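Local structure of putative oxidoreductase (Pseudomonas putida, 3L6D) at the interface of chains A and B. The protein probably acts as an NADP-dependent oxidoreductase of the 6-phosphogluconate dehydrogenase-like, reductive aminase-related family. Numbering follows the deposited sequence. Chains: chain A/B, Putative oxidoreductase.

The interface of chains A and B. Residues chain A 211, 214-215, 218-219; chain B 128, 175, 179, 182-183.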
loop_
_atom_site.group_PDB
_atom_site.type_symbol
_atom_site.label_atom_id
_atom_site.label_comp_id
_atom_site.label_asym_id
_atom_site.label_seq_id
_atom_site.Cartn_x
_atom_site.Cartn_y
_atom_site.Cartn_z
ATOM N N LEU A 211 -10.231 -1.193 7.719
ATOM C CA LEU A 211 -9.846 -0.974 6.327
ATOM C C LEU A 211 -8.420 -1.457 6.115
ATOM O O LEU A 211 -8.133 -2.170 5.132
ATOM C CB LEU A 211 -9.979 0.515 5.939
ATOM C CG LEU A 211 -10.270 0.878 4.488
ATOM C CD1 LEU A 211 -11.652 0.391 4.085
ATOM C CD2 LEU A 211 -10.174 2.392 4.272
ATOM N N THR A 214 -8.257 -5.470 6.540
ATOM C CA THR A 214 -8.972 -6.188 5.521
ATOM C C THR A 214 -8.327 -6.062 4.125
ATOM O O THR A 214 -8.547 -6.915 3.253
ATOM C CB THR A 214 -10.503 -5.773 5.512
ATOM O OG1 THR A 214 -11.024 -5.841 6.858
ATOM C CG2 THR A 214 -11.316 -6.716 4.623
ATOM N N SER A 215 -7.521 -5.037 3.910
ATOM C CA SER A 215 -6.896 -4.872 2.606
ATOM C C SER A 215 -5.420 -5.278 2.534
ATOM O O SER A 215 -4.908 -5.459 1.438
ATOM C CB SER A 215 -7.055 -3.432 2.093
ATOM O OG SER A 215 -6.420 -2.504 2.966
ATOM N N PHE A 218 -4.498 -8.590 0.499
ATOM C CA PHE A 218 -4.949 -8.429 -0.874
ATOM C C PHE A 218 -4.000 -7.492 -1.644
ATOM O O PHE A 218 -3.593 -7.803 -2.758
ATOM C CB PHE A 218 -6.390 -7.840 -0.875
ATOM C CG PHE A 218 -6.969 -7.606 -2.232
ATOM C CD1 PHE A 218 -7.358 -8.666 -3.037
ATOM C CD2 PHE A 218 -7.178 -6.316 -2.699
ATOM C CE1 PHE A 218 -7.950 -8.456 -4.306
ATOM C CE2 PHE A 218 -7.777 -6.096 -3.971
ATOM C CZ PHE A 218 -8.145 -7.169 -4.769
ATOM N N VAL A 219 -3.696 -6.334 -1.077
ATOM C CA VAL A 219 -2.813 -5.341 -1.749
ATOM C C VAL A 219 -1.379 -5.922 -1.880
ATOM O O VAL A 219 -0.817 -5.965 -2.981
ATOM C CB VAL A 219 -2.780 -3.976 -0.960
ATOM C CG1 VAL A 219 -1.644 -3.050 -1.440
ATOM C CG2 VAL A 219 -4.142 -3.237 -1.031
ATOM N N VAL B 128 -12.739 -10.511 -0.893
ATOM C CA VAL B 128 -11.660 -9.626 -1.207
ATOM C C VAL B 128 -10.447 -10.398 -1.657
ATOM O O VAL B 128 -9.465 -10.440 -0.993
ATOM C CB VAL B 128 -11.329 -8.744 -0.032
ATOM C CG1 VAL B 128 -10.542 -7.569 -0.467
ATOM C CG2 VAL B 128 -12.572 -8.291 0.617
ATOM N N PHE B 175 -18.606 -0.059 3.326
ATOM C CA PHE B 175 -17.268 -0.475 3.683
ATOM C C PHE B 175 -16.559 -1.139 2.490
ATOM O O PHE B 175 -15.368 -0.921 2.251
ATOM C CB PHE B 175 -17.294 -1.428 4.856
ATOM C CG PHE B 175 -15.924 -1.893 5.241
ATOM C CD1 PHE B 175 -15.004 -0.978 5.754
ATOM C CD2 PHE B 175 -15.562 -3.212 5.090
ATOM C CE1 PHE B 175 -13.696 -1.379 6.099
ATOM C CE2 PHE B 175 -14.264 -3.645 5.431
ATOM C CZ PHE B 175 -13.326 -2.701 5.944
ATOM N N LEU B 179 -13.158 0.254 0.926
ATOM C CA LEU B 179 -12.048 -0.716 0.991
ATOM C C LEU B 179 -11.469 -0.961 -0.421
ATOM O O LEU B 179 -10.252 -0.974 -0.595
ATOM C CB LEU B 179 -12.496 -2.048 1.581
ATOM C CG LEU B 179 -11.492 -3.194 1.506
ATOM C CD1 LEU B 179 -10.493 -3.013 2.608
ATOM C CD2 LEU B 179 -12.199 -4.524 1.675
ATOM N N HIS B 182 -9.518 2.097 -1.816
ATOM C CA HIS B 182 -8.148 2.145 -1.308
ATOM C C HIS B 182 -7.251 1.085 -1.923
ATOM O O HIS B 182 -6.115 1.406 -2.364
ATOM C CB HIS B 182 -8.086 2.059 0.215
ATOM C CG HIS B 182 -6.723 1.719 0.738
ATOM N ND1 HIS B 182 -5.600 2.468 0.432
ATOM C CD2 HIS B 182 -6.292 0.688 1.503
ATOM C CE1 HIS B 182 -4.542 1.918 1.006
ATOM N NE2 HIS B 182 -4.937 0.850 1.674
ATOM N N ALA B 183 -7.753 -0.147 -1.989
ATOM C CA ALA B 183 -6.916 -1.289 -2.392
ATOM C C ALA B 183 -6.523 -1.115 -3.834
ATOM O O ALA B 183 -5.338 -1.250 -4.185
ATOM C CB ALA B 183 -7.648 -2.630 -2.176
HETATM O O HOH W 1 -3.800 -1.519 2.810
#
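A:Leu211 and A:Ser215 lie over B:Leu179 where helix 204-232 of one subunit packs on helix 169-199 of the other. Most of both helices belongs to the reductive aminase-like C-terminal part, whereas B:Val128 ends strand 121-128 of the nucleotide-binding part. The two-fold symmetric interface repeats the contact with the chains exchanged, a helical pairing like that of related dimers, and so probably the biological one. CG of B:Leu179 stands anti to the backbone N (chi1 171°), pointing its branches at chain A. CB meets CD1 of A:Leu211 at 3.6 Å, the same methyl that presses tightly on B:Leu179 CA. Beyond the fork, CD1 touches A:Ser215 CB at 3.5 Å and also nears the carbonyl oxygen of A:Leu211, whereas CD2 reaches the methyl CG2 of A:Thr214, the two side chains crossing at about a right angle. A:Leu211 CD1 also touches CE1 of B:Phe175 at 3.4 Å, and the backbone N of A:Leu211 lies at the edge of that ring, in its plane.

The hydroxyl of A:Ser215 sits between its own backbone N and carbonyl carbon (chi1 62°), a rotation that lets OG donate back to A:Leu211 O at 2.8 Å, tilted 26° from the carbonyl plane. The same OG binds a water at 2.8 Å, and this water lies in the imidazole plane of B:His182, 2.9 Å from NE2, linking the subunits through a polar bridge beside the leucines. Farther along, the A:Phe218 ring takes B:Val128 CG1 over one face near the rim, 4.0 Å above the plane, and its CD1 lies against B:Val128 O at 3.4 Å, while the methyl of B:Ala183 comes in at its edge. A:Val219 CG2 packs on the same alanine.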